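Local atomic coordinates of sialidase domain-containing protein (Dyadobacter fermentans, PDB entry 5HX0), a protein that is of unknown function but has the six-bladed beta-propeller fold of sialidases, which is consistent with a possible role in binding or processing glycans. Residues A226-S231 / V255-K260; L280-A283 / A289-A292; N196-A199 / L204-Y207; T235-L240 / N264-Y269. One frame throughout, in Å; residues are numbered along the deposited sequence.

Contact 1. Residues A226-S231 / V255-K260; sequences ATDRQS and VAVDEK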
loop_
_atom_site.group_PDB
_atom_site.type_symbol
_atom_site.label_atom_id
_atom_site.label_comp_id
_atom_site.label_asym_id
_atom_site.label_seq_id
_atom_site.Cartn_x
_atom_site.Cartn_y
_atom_site.Cartn_z
ATOM N N ALA A 226 -2.797 18.904 -18.784
ATOM C CA ALA A 226 -1.446 19.415 -18.579
ATOM C C ALA A 226 -1.532 20.830 -18.030
ATOM O O ALA A 226 -2.368 21.624 -18.476
ATOM C CB ALA A 226 -0.624 19.390 -19.881
ATOM N N THR A 227 -0.688 21.126 -17.040
ATOM C CA THR A 227 -0.550 22.490 -16.538
ATOM C C THR A 227 0.329 23.250 -17.519
ATOM O O THR A 227 1.492 22.883 -17.710
ATOM C CB THR A 227 0.084 22.513 -15.145
ATOM O OG1 THR A 227 -0.739 21.822 -14.211
ATOM C CG2 THR A 227 0.272 23.963 -14.658
ATOM N N ASP A 228 -0.224 24.281 -18.156
ATOM C CA ASP A 228 0.513 25.045 -19.150
ATOM C C ASP A 228 0.776 26.488 -18.743
ATOM O O ASP A 228 1.415 27.218 -19.500
ATOM C CB ASP A 228 -0.183 24.999 -20.522
ATOM C CG ASP A 228 -1.630 25.471 -20.503
ATOM O OD1 ASP A 228 -2.092 26.117 -19.537
ATOM O OD2 ASP A 228 -2.309 25.179 -21.515
ATOM N N ARG A 229 0.328 26.906 -17.564
ATOM C CA ARG A 229 0.663 28.210 -17.011
ATOM C C ARG A 229 0.676 28.064 -15.500
ATOM O O ARG A 229 -0.140 27.328 -14.941
ATOM C CB ARG A 229 -0.340 29.297 -17.439
ATOM C CG ARG A 229 -0.111 30.656 -16.774
ATOM C CD ARG A 229 -0.905 31.743 -17.469
ATOM N NE ARG A 229 -2.326 31.710 -17.124
ATOM C CZ ARG A 229 -3.286 32.226 -17.895
ATOM N NH1 ARG A 229 -2.976 32.791 -19.057
ATOM N NH2 ARG A 229 -4.553 32.171 -17.512
ATOM N N GLN A 230 1.596 28.765 -14.846
ATOM C CA GLN A 230 1.753 28.550 -13.415
ATOM C C GLN A 230 0.973 29.554 -12.575
ATOM O O GLN A 230 0.372 29.168 -11.566
ATOM C CB GLN A 230 3.230 28.605 -13.051
ATOM C CG GLN A 230 3.508 28.265 -11.615
ATOM C CD GLN A 230 4.986 28.317 -11.301
ATOM O OE1 GLN A 230 5.817 28.525 -12.190
ATOM N NE2 GLN A 230 5.323 28.137 -10.033
ATOM N N SER A 231 0.982 30.832 -12.951
ATOM C CA SER A 231 0.239 31.845 -12.199
ATOM C C SER A 231 -0.462 32.828 -13.128
ATOM O O SER A 231 0.185 33.588 -13.845
ATOM C CB SER A 231 1.157 32.604 -11.246
ATOM O OG SER A 231 1.794 31.721 -10.344
ATOM N N VAL A 255 -6.503 19.302 -27.573
ATOM C CA VAL A 255 -7.949 19.053 -27.574
ATOM C C VAL A 255 -8.740 20.295 -27.186
ATOM O O VAL A 255 -9.746 20.624 -27.816
ATOM C CB VAL A 255 -8.287 17.868 -26.639
ATOM C CG1 VAL A 255 -9.806 17.791 -26.404
ATOM C CG2 VAL A 255 -7.744 16.557 -27.221
ATOM N N ALA A 256 -8.334 20.975 -26.119
ATOM C CA ALA A 256 -9.026 22.181 -25.678
ATOM C C ALA A 256 -8.020 23.046 -24.941
ATOM O O ALA A 256 -7.409 22.595 -23.967
ATOM C CB ALA A 256 -10.222 21.863 -24.773
ATOM N N VAL A 257 -7.830 24.270 -25.432
ATOM C CA VAL A 257 -6.884 25.233 -24.869
ATOM C C VAL A 257 -7.539 26.606 -24.921
ATOM O O VAL A 257 -8.169 26.968 -25.922
ATOM C CB VAL A 257 -5.540 25.262 -25.640
ATOM C CG1 VAL A 257 -4.517 26.107 -24.905
ATOM C CG2 VAL A 257 -5.002 23.864 -25.882
ATOM N N ASP A 258 -7.400 27.371 -23.843
ATOM C CA ASP A 258 -7.922 28.727 -23.812
ATOM C C ASP A 258 -6.970 29.608 -23.023
ATOM O O ASP A 258 -6.242 29.129 -22.158
ATOM C CB ASP A 258 -9.310 28.794 -23.177
ATOM C CG ASP A 258 -9.958 30.149 -23.359
ATOM O OD1 ASP A 258 -10.266 30.488 -24.510
ATOM O OD2 ASP A 258 -10.138 30.875 -22.366
ATOM N N GLU A 259 -7.009 30.914 -23.304
ATOM C CA GLU A 259 -6.144 31.844 -22.578
ATOM C C GLU A 259 -6.533 31.953 -21.112
ATOM O O GLU A 259 -5.665 32.188 -20.265
ATOM C CB GLU A 259 -6.178 33.236 -23.218
ATOM C CG GLU A 259 -5.412 33.343 -24.520
ATOM C CD GLU A 259 -3.950 32.959 -24.371
ATOM O OE1 GLU A 259 -3.352 33.263 -23.312
ATOM O OE2 GLU A 259 -3.400 32.345 -25.312
ATOM N N LYS A 260 -7.814 31.806 -20.793
ATOM C CA LYS A 260 -8.263 31.951 -19.411
ATOM C C LYS A 260 -8.900 30.698 -18.839
ATOM O O LYS A 260 -8.650 30.364 -17.685
ATOM C CB LYS A 260 -9.259 33.116 -19.294
ATOM C CG LYS A 260 -8.603 34.474 -19.460
ATOM C CD LYS A 260 -9.587 35.612 -19.277
ATOM C CE LYS A 260 -8.969 36.927 -19.734
ATOM N NZ LYS A 260 -8.521 36.876 -21.164
#
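R229 turns the edge of its guanidinium toward the backbone carbonyl of E259, which lies near the plane of the group. Both terminal nitrogens, NH1 and NH2, stand 3.0 Å from E259 O, and each makes a weak hydrogen bond, bent to 127° at NH1, because one oxygen sits between two N-H directions. The long arginine chain suits this span: CG leaves anti to the backbone N, and a bend at chi3 (76°) turns the head toward the loop. NE is held by the carbonyl of P232. E259 starts away from R229 but curls back, leaving its OE1 4.3 Å from R229 NH1, too far for a salt bridge. The D228 carboxylate crosses V257 at an angle, OD2 lying 4.2 Å from V257 CG1, while its polar bonds go to S236 and K234. D258 folds an Asx turn, OD2 accepting from K260 N at 3.0 Å. Strands 220-229 and 250-256 flank strand 234-242 of one propeller blade, so the contact bridges their ends across it. Resting on weak bonds to a backbone oxygen and on distant charges at the surface, the link probably adds only modest cohesion; the E259 carboxylate probably steadies the guanidinium electrostatically.

Contact 2. Residues L280-A283 / A289-A292; sequences LRTA and ACIA
L280 N donates to C290 O at 2.8 Å, the shorter of two backbone bonds that pair these residues. The return bond, C290 N to L280 O, is 3.0 Å long and almost perfectly straight at 178°, lying in the carbonyl plane, whereas the first reaches its carbonyl from a tilt of 33°. L280 and C290 are thus a hydrogen-bonded antiparallel pair in the hairpin of strands 276-283 and 288-294, the two middle strands of a four-stranded propeller blade. The short segments are twisted well away from exact antiparallel, their N-to-C directions 125° apart, in keeping with the twist of such blades. Both side chains of the pair emerge on the same face. L280 sets its CB beside C290 O and sends CD1 alongside the methyl of A292, 4.1 Å from its CB; a branched leucine can do this while its other branch packs on A266 of strand 262-270. T282 splits its roles: OG1 bonds to the carbonyl of Q288, and CG2, placed anti to its own carbonyl carbon, meets the sulfur of C290 at 3.7 Å. Cysteine, small and weakly polar, fits against that methyl. A289 and I291 point away from L280 and lie against M307 of strand 305-307.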
loop_
_atom_site.group_PDB
_atom_site.type_symbol
_atom_site.label_atom_id
_atom_site.label_comp_id
_atom_site.label_asym_id
_atom_site.label_seq_id
_atom_site.Cartn_x
_atom_site.Cartn_y
_atom_site.Cartn_z
ATOM N N LEU A 280 -15.568 17.541 -21.373
ATOM C CA LEU A 280 -14.534 18.263 -20.633
ATOM C C LEU A 280 -15.077 18.986 -19.403
ATOM O O LEU A 280 -16.051 19.743 -19.493
ATOM C CB LEU A 280 -13.851 19.273 -21.548
ATOM C CG LEU A 280 -13.494 18.773 -22.948
ATOM C CD1 LEU A 280 -13.062 19.932 -23.812
ATOM C CD2 LEU A 280 -12.386 17.720 -22.870
ATOM N N ARG A 281 -14.434 18.754 -18.260
ATOM C CA ARG A 281 -14.623 19.579 -17.068
ATOM C C ARG A 281 -13.799 20.864 -17.182
ATOM O O ARG A 281 -12.659 20.843 -17.643
ATOM C CB ARG A 281 -14.196 18.803 -15.822
ATOM C CG ARG A 281 -14.124 19.648 -14.539
ATOM C CD ARG A 281 -13.667 18.797 -13.345
ATOM N NE ARG A 281 -13.545 19.618 -12.141
ATOM C CZ ARG A 281 -13.367 19.138 -10.910
ATOM N NH1 ARG A 281 -13.273 17.834 -10.705
ATOM N NH2 ARG A 281 -13.298 19.963 -9.872
ATOM N N THR A 282 -14.370 21.983 -16.750
ATOM C CA THR A 282 -13.688 23.267 -16.865
ATOM C C THR A 282 -13.434 23.875 -15.488
ATOM O O THR A 282 -14.061 23.510 -14.493
ATOM C CB THR A 282 -14.496 24.284 -17.698
ATOM O OG1 THR A 282 -15.806 24.427 -17.140
ATOM C CG2 THR A 282 -14.594 23.862 -19.172
ATOM N N ALA A 283 -12.511 24.831 -15.455
ATOM C CA ALA A 283 -12.366 25.774 -14.352
ATOM C C ALA A 283 -12.370 27.174 -14.947
ATOM O O ALA A 283 -11.802 27.396 -16.021
ATOM C CB ALA A 283 -11.073 25.527 -13.540
ATOM N N ALA A 289 -20.013 22.406 -18.634
ATOM C CA ALA A 289 -19.459 21.201 -19.235
ATOM C C ALA A 289 -19.250 21.444 -20.728
ATOM O O ALA A 289 -20.152 21.938 -21.415
ATOM C CB ALA A 289 -20.408 20.023 -18.999
ATOM N N CYS A 290 -18.070 21.113 -21.236
ATOM C CA CYS A 290 -17.745 21.447 -22.619
ATOM C C CYS A 290 -17.443 20.199 -23.442
ATOM O O CYS A 290 -17.275 19.093 -22.920
ATOM C CB CYS A 290 -16.559 22.420 -22.684
ATOM S SG CYS A 290 -16.999 24.060 -22.032
ATOM N N ILE A 291 -17.364 20.397 -24.757
ATOM C CA ILE A 291 -17.113 19.298 -25.685
ATOM C C ILE A 291 -16.147 19.791 -26.753
ATOM O O ILE A 291 -16.174 20.965 -27.138
ATOM C CB ILE A 291 -18.437 18.779 -26.301
ATOM C CG1 ILE A 291 -18.219 17.506 -27.115
ATOM C CG2 ILE A 291 -19.116 19.887 -27.146
ATOM C CD1 ILE A 291 -19.516 16.840 -27.603
ATOM N N ALA A 292 -15.262 18.908 -27.199
ATOM C CA ALA A 292 -14.418 19.179 -28.353
ATOM C C ALA A 292 -14.444 17.955 -29.257
ATOM O O ALA A 292 -14.515 16.817 -28.778
ATOM C CB ALA A 292 -12.978 19.530 -27.932
#

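Contact 3. Residues N196-A199 / L204-Y207; sequences NYTA and LPAY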
loop_
_atom_site.group_PDB
_atom_site.type_symbol
_atom_site.label_atom_id
_atom_site.label_comp_id
_atom_site.label_asym_id
_atom_site.label_seq_id
_atom_site.Cartn_x
_atom_site.Cartn_y
_atom_site.Cartn_z
ATOM N N ASN A 196 5.337 21.174 -15.191
ATOM C CA ASN A 196 5.787 20.743 -13.870
ATOM C C ASN A 196 6.839 19.636 -13.938
ATOM O O ASN A 196 6.938 18.885 -14.916
ATOM C CB ASN A 196 4.611 20.242 -13.034
ATOM C CG ASN A 196 3.706 21.350 -12.604
ATOM O OD1 ASN A 196 2.518 21.353 -12.923
ATOM N ND2 ASN A 196 4.259 22.314 -11.892
ATOM N N TYR A 197 7.633 19.559 -12.865
ATOM C CA TYR A 197 8.433 18.395 -12.509
ATOM C C TYR A 197 7.757 17.646 -11.366
ATOM O O TYR A 197 7.063 18.247 -10.542
ATOM C CB TYR A 197 9.854 18.809 -12.085
ATOM C CG TYR A 197 10.643 19.409 -13.231
ATOM C CD1 TYR A 197 11.355 18.592 -14.103
ATOM C CD2 TYR A 197 10.648 20.776 -13.458
ATOM C CE1 TYR A 197 12.061 19.116 -15.176
ATOM C CE2 TYR A 197 11.358 21.320 -14.534
ATOM C CZ TYR A 197 12.062 20.479 -15.384
ATOM O OH TYR A 197 12.773 20.987 -16.451
ATOM N N THR A 198 7.972 16.327 -11.315
ATOM C CA THR A 198 7.460 15.528 -10.204
ATOM C C THR A 198 8.221 15.825 -8.911
ATOM O O THR A 198 9.272 16.459 -8.907
ATOM C CB THR A 198 7.592 14.030 -10.474
ATOM O OG1 THR A 198 8.969 13.643 -10.334
ATOM C CG2 THR A 198 7.088 13.654 -11.869
ATOM N N ALA A 199 7.712 15.276 -7.802
ATOM C CA ALA A 199 8.414 15.421 -6.533
ATOM C C ALA A 199 9.790 14.763 -6.537
ATOM O O ALA A 199 10.564 14.962 -5.592
ATOM C CB ALA A 199 7.581 14.835 -5.403
ATOM N N LEU A 204 7.073 15.791 -15.596
ATOM C CA LEU A 204 5.841 15.177 -15.072
ATOM C C LEU A 204 5.152 14.294 -16.110
ATOM O O LEU A 204 4.732 14.797 -17.160
ATOM C CB LEU A 204 4.878 16.256 -14.586
ATOM C CG LEU A 204 3.702 15.733 -13.747
ATOM C CD1 LEU A 204 3.917 16.052 -12.285
ATOM C CD2 LEU A 204 2.360 16.297 -14.246
ATOM N N PRO A 205 4.971 12.997 -15.845
ATOM C CA PRO A 205 4.172 12.155 -16.752
ATOM C C PRO A 205 2.728 12.635 -16.839
ATOM O O PRO A 205 2.122 13.019 -15.837
ATOM C CB PRO A 205 4.248 10.768 -16.099
ATOM C CG PRO A 205 5.452 10.828 -15.160
ATOM C CD PRO A 205 5.452 12.247 -14.671
ATOM N N ALA A 206 2.162 12.562 -18.044
ATOM C CA ALA A 206 0.765 12.951 -18.230
ATOM C C ALA A 206 -0.186 12.034 -17.438
ATOM O O ALA A 206 0.170 10.939 -17.011
ATOM C CB ALA A 206 0.404 12.927 -19.718
ATOM N N TYR A 207 -1.436 12.479 -17.295
ATOM C CA TYR A 207 -2.385 11.872 -16.355
ATOM C C TYR A 207 -3.763 12.446 -16.667
ATOM O O TYR A 207 -3.878 13.500 -17.299
ATOM C CB TYR A 207 -2.018 12.193 -14.888
ATOM C CG TYR A 207 -2.203 13.675 -14.640
ATOM C CD1 TYR A 207 -1.216 14.572 -15.015
ATOM C CD2 TYR A 207 -3.417 14.191 -14.134
ATOM C CE1 TYR A 207 -1.392 15.935 -14.870
ATOM C CE2 TYR A 207 -3.605 15.551 -13.991
ATOM C CZ TYR A 207 -2.588 16.425 -14.367
ATOM O OH TYR A 207 -2.748 17.792 -14.255
#
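L204 N donates to N196 O, and this single backbone hydrogen bond, 3.2 Å long with an angle of 149°, draws together two arms of the long loop that runs from strand 183-186 to strand 213-214, the passage from one propeller blade to the next. The donor arrives tilted 30° from the carbonyl plane. Further polar bonds serve the turn between the arms: T198 OG1 accepts from the backbone N of M200, an ST turn, and also from that of E202, which suits a residue with a short hydroxyl beside its main chain.

Apolar contact centres on the methyl of the same threonine. With OG1 turned to the backbone (chi1 74°), CG2 projects across to the other arm, meeting P205 CD at 3.5 Å and L204 CA at 3.8 Å; threonine and proline side chains cross at about a right angle. L204, whose CG stands anti to its backbone N, stretches CD1 to within 4.0 Å of T198 CG2, and the side chain also touches F167 of strand 165-175. Its CB sits 3.4 Å from N196 O, beside the hydrogen bond.

Beyond the seam, Y197 makes a cation-pi contact with K156, and the Y207 ring packs edge to face with F167. The chemistry suggests a division of labour within T198: the hydroxyl organises the turn while the methyl packs into the buried seam against L204 and P205.

Contact 4. Residues T235-L240 / N264-Y269; sequences TSNHLL and NEASVY
This is a side-chain-mediated contact between neighbouring blades of the beta-propeller: strand 234-242, inside one four-stranded sheet, runs beside strand 262-270, which begins the next. Their axes come no closer than 7.2 Å and run 28° from parallel, too distant here for a continuous backbone ladder, so side chains fill the gap. N237 carries the main bond. Its CG lies anti to the carbonyl carbon (chi1 -77°), aiming the amide across so that ND2 donates to N264 O at 2.8 Å, nearly straight (173°) and on a lone pair in the carbonyl plane. Asparagine suits this place because its flat amide can bring ND2 to the carbonyl with N264 O in the amide plane; ND2 also reaches V224 O, tying in strand 220-229, and N264 O receives a second donor, N208 ND2. Where the two segments begin, T235 OG1 touches N264 CB at 3.7 Å and bonds to F263 O. A water donates to T235 OG1 at 2.7 Å and accepts from N264 ND2, at 2.9 Å. A tetraethylene glycol, probably from crystallisation, lies about 3 Å from the T235 side chain. N264 bends OD1 back to E265 N. Buried N237 OD1 has no polar partner in the model, and the CB of A266 lies 4.0 Å from it.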
loop_
_atom_site.group_PDB
_atom_site.type_symbol
_atom_site.label_atom_id
_atom_site.label_comp_id
_atom_site.label_asym_id
_atom_site.label_seq_id
_atom_site.Cartn_x
_atom_site.Cartn_y
_atom_site.Cartn_z
ATOM N N THR A 235 -4.807 24.733 -16.985
ATOM C CA THR A 235 -4.619 23.442 -17.626
ATOM C C THR A 235 -5.318 23.417 -18.977
ATOM O O THR A 235 -6.305 24.138 -19.213
ATOM C CB THR A 235 -5.140 22.268 -16.753
ATOM O OG1 THR A 235 -6.549 22.416 -16.498
ATOM C CG2 THR A 235 -4.381 22.182 -15.431
ATOM N N SER A 236 -4.797 22.568 -19.860
ATOM C CA SER A 236 -5.386 22.308 -21.170
ATOM C C SER A 236 -5.407 20.800 -21.405
ATOM O O SER A 236 -4.728 20.039 -20.711
ATOM C CB SER A 236 -4.590 23.021 -22.287
ATOM O OG SER A 236 -3.220 22.647 -22.197
ATOM N N ASN A 237 -6.195 20.372 -22.393
ATOM C CA ASN A 237 -6.353 18.965 -22.735
ATOM C C ASN A 237 -5.664 18.659 -24.059
ATOM O O ASN A 237 -5.636 19.492 -24.979
ATOM C CB ASN A 237 -7.835 18.567 -22.841
ATOM C CG ASN A 237 -8.501 18.395 -21.478
ATOM O OD1 ASN A 237 -9.605 18.885 -21.260
ATOM N ND2 ASN A 237 -7.823 17.702 -20.553
ATOM N N HIS A 238 -5.147 17.440 -24.148
ATOM C CA HIS A 238 -4.327 16.973 -25.254
ATOM C C HIS A 238 -4.633 15.496 -25.463
ATOM O O HIS A 238 -4.840 14.762 -24.495
ATOM C CB HIS A 238 -2.841 17.215 -24.940
ATOM C CG HIS A 238 -2.562 18.636 -24.573
ATOM N ND1 HIS A 238 -2.257 19.595 -25.516
ATOM C CD2 HIS A 238 -2.653 19.289 -23.391
ATOM C CE1 HIS A 238 -2.126 20.769 -24.924
ATOM N NE2 HIS A 238 -2.367 20.614 -23.636
ATOM N N LEU A 239 -4.705 15.076 -26.723
ATOM C CA LEU A 239 -4.999 13.685 -27.049
ATOM C C LEU A 239 -3.706 12.882 -27.171
ATOM O O LEU A 239 -2.829 13.222 -27.977
ATOM C CB LEU A 239 -5.794 13.595 -28.349
ATOM C CG LEU A 239 -6.132 12.183 -28.847
ATOM C CD1 LEU A 239 -7.050 11.463 -27.872
ATOM C CD2 LEU A 239 -6.760 12.249 -30.230
ATOM N N LEU A 240 -3.599 11.814 -26.389
ATOM C CA LEU A 240 -2.581 10.799 -26.588
ATOM C C LEU A 240 -3.197 9.582 -27.265
ATOM O O LEU A 240 -4.387 9.288 -27.116
ATOM C CB LEU A 240 -1.940 10.354 -25.273
ATOM C CG LEU A 240 -1.408 11.425 -24.323
ATOM C CD1 LEU A 240 -0.699 10.771 -23.160
ATOM C CD2 LEU A 240 -0.487 12.377 -25.051
ATOM N N ASN A 264 -9.563 20.247 -17.644
ATOM C CA ASN A 264 -8.802 19.237 -16.910
ATOM C C ASN A 264 -9.397 17.852 -17.136
ATOM O O ASN A 264 -9.025 17.177 -18.106
ATOM C CB ASN A 264 -8.682 19.601 -15.406
ATOM C CG ASN A 264 -9.984 20.147 -14.789
ATOM O OD1 ASN A 264 -10.999 19.453 -14.746
ATOM N ND2 ASN A 264 -9.931 21.364 -14.254
ATOM N N GLU A 265 -10.326 17.411 -16.293
ATOM C CA GLU A 265 -10.811 16.027 -16.393
ATOM C C GLU A 265 -11.628 15.823 -17.670
ATOM O O GLU A 265 -12.512 16.622 -17.986
ATOM C CB GLU A 265 -11.641 15.693 -15.154
ATOM C CG GLU A 265 -10.770 15.720 -13.948
ATOM C CD GLU A 265 -11.528 15.572 -12.657
ATOM O OE1 GLU A 265 -12.766 15.764 -12.633
ATOM O OE2 GLU A 265 -10.872 15.273 -11.649
ATOM N N ALA A 266 -11.322 14.764 -18.417
ATOM C CA ALA A 266 -11.904 14.577 -19.741
ATOM C C ALA A 266 -12.112 13.099 -20.004
ATOM O O ALA A 266 -11.210 12.296 -19.747
ATOM C CB ALA A 266 -10.987 15.167 -20.823
ATOM N N SER A 267 -13.289 12.742 -20.517
ATOM C CA SER A 267 -13.540 11.404 -21.050
ATOM C C SER A 267 -13.612 11.478 -22.567
ATOM O O SER A 267 -14.184 12.421 -23.118
ATOM C CB SER A 267 -14.841 10.820 -20.492
ATOM O OG SER A 267 -14.654 10.349 -19.155
ATOM N N VAL A 268 -13.050 10.486 -23.245
ATOM C CA VAL A 268 -12.983 10.513 -24.699
ATOM C C VAL A 268 -13.861 9.395 -25.242
ATOM O O VAL A 268 -14.136 8.404 -24.554
ATOM C CB VAL A 268 -11.527 10.417 -25.213
ATOM C CG1 VAL A 268 -10.926 8.999 -24.999
ATOM C CG2 VAL A 268 -11.440 10.882 -26.685
ATOM N N TYR A 269 -14.326 9.571 -26.480
ATOM C CA TYR A 269 -15.285 8.655 -27.083
ATOM C C TYR A 269 -15.115 8.682 -28.603
ATOM O O TYR A 269 -14.821 9.729 -29.179
ATOM C CB TYR A 269 -16.717 9.061 -26.658
ATOM C CG TYR A 269 -17.794 8.157 -27.201
ATOM C CD1 TYR A 269 -18.017 6.913 -26.631
ATOM C CD2 TYR A 269 -18.587 8.552 -28.280
ATOM C CE1 TYR A 269 -18.992 6.059 -27.135
ATOM C CE2 TYR A 269 -19.584 7.705 -28.791
ATOM C CZ TYR A 269 -19.765 6.450 -28.205
ATOM O OH TYR A 269 -20.715 5.567 -28.669
HETATM O O HOH W 1 -7.372 22.715 -13.969
#

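Contacts 1 and 4 share one blade: strand 234-242 of contact 4 lies between the two strands that contact 1 spans, and S236 bonds to D228. Contact 1 lies at the surface, with a charged guanidinium on a backbone carbonyl, whereas contact 4, partly buried, relies on neutral amides and water. Contact 2 is wholly buried and the only one of the four built on a beta bridge; it belongs to the following blade, where the R281–E265 salt bridge and L280 packing on A266 join it to contact 4. Contact 3, also buried, lacks regular strands and closes a loop; it touches contact 1 through T227 and N196 but stays about 10 Å, nearest atoms, from contact 2.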